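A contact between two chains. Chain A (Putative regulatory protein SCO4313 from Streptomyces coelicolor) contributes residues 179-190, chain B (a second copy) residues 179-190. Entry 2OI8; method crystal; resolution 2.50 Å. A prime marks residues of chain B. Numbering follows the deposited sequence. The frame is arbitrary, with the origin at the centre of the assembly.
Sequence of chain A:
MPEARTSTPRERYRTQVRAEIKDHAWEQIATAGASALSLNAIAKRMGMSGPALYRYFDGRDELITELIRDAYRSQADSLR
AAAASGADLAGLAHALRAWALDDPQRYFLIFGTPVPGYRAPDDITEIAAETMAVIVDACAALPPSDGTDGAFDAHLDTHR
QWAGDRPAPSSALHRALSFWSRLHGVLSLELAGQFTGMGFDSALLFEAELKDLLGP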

# COMPACT_ATOMS: atom_id res chain seq x y z
N PHE A 179 3.96 -15.15 1.93
CA PHE A 179 3.65 -15.03 0.51
C PHE A 179 2.79 -13.76 0.32
O PHE A 179 3.08 -12.91 -0.51
CB PHE A 179 2.93 -16.32 0.10
CG PHE A 179 2.33 -16.32 -1.29
CD1 PHE A 179 1.10 -15.73 -1.52
CD2 PHE A 179 2.97 -16.98 -2.33
CE1 PHE A 179 0.54 -15.75 -2.78
CE2 PHE A 179 2.41 -17.01 -3.60
CZ PHE A 179 1.19 -16.40 -3.82
N TRP A 180 1.73 -13.66 1.11
CA TRP A 180 0.82 -12.53 1.05
C TRP A 180 1.58 -11.20 1.20
O TRP A 180 1.46 -10.30 0.37
CB TRP A 180 -0.20 -12.69 2.17
CG TRP A 180 -1.46 -11.92 2.02
CD1 TRP A 180 -1.99 -11.05 2.92
CD2 TRP A 180 -2.35 -11.96 0.91
NE1 TRP A 180 -3.16 -10.53 2.44
CE2 TRP A 180 -3.41 -11.07 1.21
CE3 TRP A 180 -2.37 -12.65 -0.30
CZ2 TRP A 180 -4.49 -10.87 0.33
CZ3 TRP A 180 -3.45 -12.44 -1.19
CH2 TRP A 180 -4.49 -11.55 -0.86
N SER A 181 2.38 -11.08 2.24
CA SER A 181 2.95 -9.79 2.57
C SER A 181 4.11 -9.48 1.66
O SER A 181 4.20 -8.38 1.17
CB SER A 181 3.38 -9.75 4.02
OG SER A 181 4.43 -10.67 4.19
N ARG A 182 4.97 -10.45 1.41
CA ARG A 182 6.10 -10.25 0.49
C ARG A 182 5.71 -9.78 -0.93
O ARG A 182 6.32 -8.84 -1.47
CB ARG A 182 6.99 -11.50 0.43
CG ARG A 182 7.79 -11.69 1.69
CD ARG A 182 8.78 -12.83 1.62
NE ARG A 182 9.24 -13.19 2.96
CZ ARG A 182 10.04 -14.23 3.25
NH1 ARG A 182 10.49 -15.02 2.29
NH2 ARG A 182 10.39 -14.47 4.50
N LEU A 183 4.70 -10.42 -1.52
CA LEU A 183 4.25 -10.09 -2.89
C LEU A 183 3.42 -8.80 -3.01
O LEU A 183 3.44 -8.11 -4.06
CB LEU A 183 3.48 -11.28 -3.48
CG LEU A 183 4.34 -12.55 -3.56
CD1 LEU A 183 3.53 -13.66 -4.16
CD2 LEU A 183 5.63 -12.35 -4.35
N HIS A 184 2.68 -8.48 -1.95
CA HIS A 184 1.99 -7.20 -1.84
C HIS A 184 2.97 -6.06 -1.66
O HIS A 184 2.73 -4.96 -2.17
CB HIS A 184 0.94 -7.23 -0.74
CG HIS A 184 -0.30 -7.94 -1.15
ND1 HIS A 184 -1.22 -7.40 -2.03
CD2 HIS A 184 -0.78 -9.17 -0.82
CE1 HIS A 184 -2.20 -8.26 -2.23
NE2 HIS A 184 -1.97 -9.34 -1.49
N GLY A 185 4.07 -6.34 -0.96
CA GLY A 185 5.16 -5.38 -0.75
C GLY A 185 5.64 -4.91 -2.09
O GLY A 185 5.72 -3.72 -2.33
N VAL A 186 5.92 -5.84 -3.00
CA VAL A 186 6.36 -5.40 -4.32
C VAL A 186 5.23 -4.89 -5.22
O VAL A 186 5.40 -3.88 -5.88
CB VAL A 186 7.34 -6.38 -5.01
CG1 VAL A 186 7.56 -7.61 -4.18
CG2 VAL A 186 6.93 -6.70 -6.45
N LEU A 187 4.06 -5.51 -5.18
CA LEU A 187 2.96 -5.03 -5.99
C LEU A 187 2.55 -3.61 -5.65
O LEU A 187 2.37 -2.77 -6.55
CB LEU A 187 1.75 -5.98 -5.92
CG LEU A 187 1.96 -7.31 -6.62
CD1 LEU A 187 0.76 -8.22 -6.39
CD2 LEU A 187 2.25 -7.10 -8.12
N SER A 188 2.40 -3.31 -4.38
CA SER A 188 1.93 -1.98 -4.05
C SER A 188 3.04 -0.95 -4.14
O SER A 188 2.79 0.21 -4.45
CB SER A 188 1.23 -1.96 -2.72
OG SER A 188 2.03 -2.63 -1.79
N LEU A 189 4.28 -1.37 -3.92
CA LEU A 189 5.40 -0.44 -4.17
C LEU A 189 5.49 -0.09 -5.61
O LEU A 189 5.72 1.06 -5.92
CB LEU A 189 6.74 -0.97 -3.67
CG LEU A 189 6.97 -0.92 -2.15
CD1 LEU A 189 8.33 -1.52 -1.86
CD2 LEU A 189 6.88 0.51 -1.61
N GLU A 190 5.30 -1.06 -6.51
CA GLU A 190 5.32 -0.71 -7.93
C GLU A 190 4.11 0.11 -8.36
O GLU A 190 4.28 1.17 -8.97
CB GLU A 190 5.62 -1.88 -8.88
CG GLU A 190 4.77 -3.11 -8.81
CD GLU A 190 5.49 -4.34 -9.41
OE1 GLU A 190 6.24 -4.19 -10.41
OE2 GLU A 190 5.32 -5.46 -8.87
N PHE B 179 14.48 -6.03 1.69
CA PHE B 179 14.17 -5.44 2.98
C PHE B 179 13.04 -4.42 2.79
O PHE B 179 12.02 -4.44 3.47
CB PHE B 179 15.47 -4.82 3.51
CG PHE B 179 15.33 -3.97 4.75
CD1 PHE B 179 14.91 -2.65 4.66
CD2 PHE B 179 15.70 -4.48 5.99
CE1 PHE B 179 14.80 -1.87 5.79
CE2 PHE B 179 15.61 -3.69 7.13
CZ PHE B 179 15.16 -2.38 7.03
N TRP B 180 13.23 -3.53 1.82
CA TRP B 180 12.26 -2.49 1.51
C TRP B 180 10.87 -3.10 1.24
O TRP B 180 9.88 -2.72 1.85
CB TRP B 180 12.75 -1.73 0.29
CG TRP B 180 12.17 -0.39 0.08
CD1 TRP B 180 11.55 0.07 -1.04
CD2 TRP B 180 12.16 0.69 1.01
NE1 TRP B 180 11.15 1.36 -0.87
CE2 TRP B 180 11.50 1.77 0.38
CE3 TRP B 180 12.63 0.86 2.31
CZ2 TRP B 180 11.32 3.02 1.01
CZ3 TRP B 180 12.44 2.11 2.95
CH2 TRP B 180 11.79 3.16 2.29
N SER B 181 10.81 -4.07 0.34
CA SER B 181 9.52 -4.53 -0.13
C SER B 181 8.89 -5.45 0.89
O SER B 181 7.72 -5.32 1.16
CB SER B 181 9.65 -5.23 -1.47
OG SER B 181 10.42 -6.39 -1.28
N ARG B 182 9.66 -6.36 1.46
CA ARG B 182 9.14 -7.26 2.49
C ARG B 182 8.51 -6.55 3.72
O ARG B 182 7.41 -6.93 4.16
CB ARG B 182 10.21 -8.27 2.94
CG ARG B 182 10.49 -9.31 1.90
CD ARG B 182 11.44 -10.40 2.35
NE ARG B 182 11.94 -11.15 1.19
CZ ARG B 182 12.88 -12.10 1.24
NH1 ARG B 182 13.43 -12.45 2.39
NH2 ARG B 182 13.27 -12.71 0.13
N LEU B 183 9.19 -5.53 4.25
CA LEU B 183 8.70 -4.79 5.43
C LEU B 183 7.55 -3.81 5.16
O LEU B 183 6.71 -3.54 6.04
CB LEU B 183 9.88 -4.07 6.10
CG LEU B 183 10.98 -5.04 6.56
CD1 LEU B 183 12.08 -4.28 7.22
CD2 LEU B 183 10.45 -6.13 7.50
N HIS B 184 7.54 -3.25 3.95
CA HIS B 184 6.41 -2.44 3.49
C HIS B 184 5.17 -3.30 3.25
O HIS B 184 4.06 -2.84 3.50
CB HIS B 184 6.77 -1.64 2.25
CG HIS B 184 7.59 -0.43 2.57
ND1 HIS B 184 7.06 0.69 3.17
CD2 HIS B 184 8.91 -0.18 2.41
CE1 HIS B 184 8.01 1.58 3.37
NE2 HIS B 184 9.15 1.09 2.90
N GLY B 185 5.40 -4.54 2.81
CA GLY B 185 4.34 -5.53 2.61
C GLY B 185 3.58 -5.68 3.90
O GLY B 185 2.37 -5.57 3.91
N VAL B 186 4.29 -5.90 5.00
CA VAL B 186 3.58 -6.02 6.27
C VAL B 186 3.10 -4.68 6.85
O VAL B 186 1.98 -4.60 7.33
CB VAL B 186 4.27 -6.96 7.29
CG1 VAL B 186 5.58 -7.48 6.76
CG2 VAL B 186 4.40 -6.31 8.67
N LEU B 187 3.89 -3.63 6.74
CA LEU B 187 3.45 -2.34 7.25
C LEU B 187 2.19 -1.83 6.58
O LEU B 187 1.26 -1.39 7.26
CB LEU B 187 4.57 -1.29 7.15
CG LEU B 187 5.73 -1.52 8.13
CD1 LEU B 187 6.83 -0.50 7.88
CD2 LEU B 187 5.23 -1.49 9.58
N SER B 188 2.13 -1.90 5.27
CA SER B 188 0.96 -1.34 4.62
C SER B 188 -0.22 -2.29 4.69
O SER B 188 -1.36 -1.84 4.73
CB SER B 188 1.27 -0.91 3.21
OG SER B 188 1.95 -1.95 2.57
N LEU B 189 0.03 -3.59 4.77
CA LEU B 189 -1.08 -4.52 5.01
C LEU B 189 -1.68 -4.29 6.36
O LEU B 189 -2.88 -4.32 6.48
CB LEU B 189 -0.69 -5.99 4.86
CG LEU B 189 -0.52 -6.49 3.42
CD1 LEU B 189 -0.10 -7.94 3.48
CD2 LEU B 189 -1.81 -6.34 2.61
N GLU B 190 -0.86 -4.05 7.38
CA GLU B 190 -1.44 -3.75 8.69
C GLU B 190 -2.12 -2.39 8.75
O GLU B 190 -3.28 -2.31 9.16
CB GLU B 190 -0.50 -4.01 9.88
CG GLU B 190 0.84 -3.33 9.91
CD GLU B 190 1.83 -4.07 10.84
OE1 GLU B 190 1.40 -4.59 11.91
OE2 GLU B 190 3.04 -4.14 10.51
O HOH W 1 6.87 -9.46 3.88
O HOH W 2 8.81 -8.56 -0.80

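Two copies of one helix, residues 179-190 in each chain, cross about an exact two-fold axis with 100° between their N-to-C directions. Their axes approach to 6.8 Å, a separation small enough to require backbone contact at the crossing point. That point is Gly185: Gly185 CA lies 3.5 Å from Gly185′ CA. Gly185 CA also stands 3.2 Å from Ser181′ O, and the angle of 144° at the hydrogen supports a CA-H...O contact, repeated by symmetry between Gly185′ CA and Ser181 O. An ideal CB built on Gly185 would point toward the partner and fall 1.9 Å from Ser181′ O, a clash, so the absence of a side chain is what admits this approach. Ser181 O meanwhile accepts the helical hydrogen bond from Gly185 N at 3.0 Å, so the CA-H...O contact adds to the regular backbone pattern without replacing it.

No direct hydrogen bond crosses the interface, but two waters bridge it. Ser181 adopts the p rotamer (chi1 65°), and Ser181 OG donates to water 1 at 2.7 Å; that water in turn donates to Arg182′ O at 2.6 Å. Water 2 makes the equivalent link from Ser181′ OG, 2.7 Å away, to Arg182 O, 2.6 Å away. Arg182′ O is also the acceptor of a weak helical bond from Val186′ N, at 3.4 Å, so the water supplies it with a second, shorter interaction.

Arg182 has its CA-to-CB bond sideways to the partner, yet the end of its side chain comes nearer. With chi1 at -72° (m), chi2 and chi3 both t, and chi4 at 175°, the chain is extended and runs alongside its symmetry mate. CG of Arg182 and CG of Arg182′ are 3.6 Å apart, and the guanidinium groups stack with centres 4.1 Å apart and planes at 8°. This places like charges together, with Arg182 NE 3.8 Å from Arg182′ NE; NE and NH2 of each are hydrogen-bonded elsewhere in the structure.

Leu189 points toward the other helix and, in the common m,t conformation (chi1 -75°, chi2 178°), reaches the earlier turn of its partner. Leu189 CD1 is 3.7 Å from Trp180′ CD1 and also 3.7 Å from Ser181′ CA, and Leu189 CD2 is 4.3 Å from His184′ CG. The leucine end thus packs against Trp180′, Ser181′ and His184′ together. Trp180′ contributes through its ring: its CA-to-CB bond is sideways, but chi1 of -160° (t) and chi2 of -126° bring the indole end closer.

Ser188 also points toward the partner, but its p rotamer (chi1 48°) turns the hydroxyl back onto its own helix, where Ser188 OG donates to His184 O in a very short 2.5 Å hydrogen bond. Ser188 OG and Ser188′ OG remain 4.4 Å apart, consistent with each hydroxyl being engaged within its own chain.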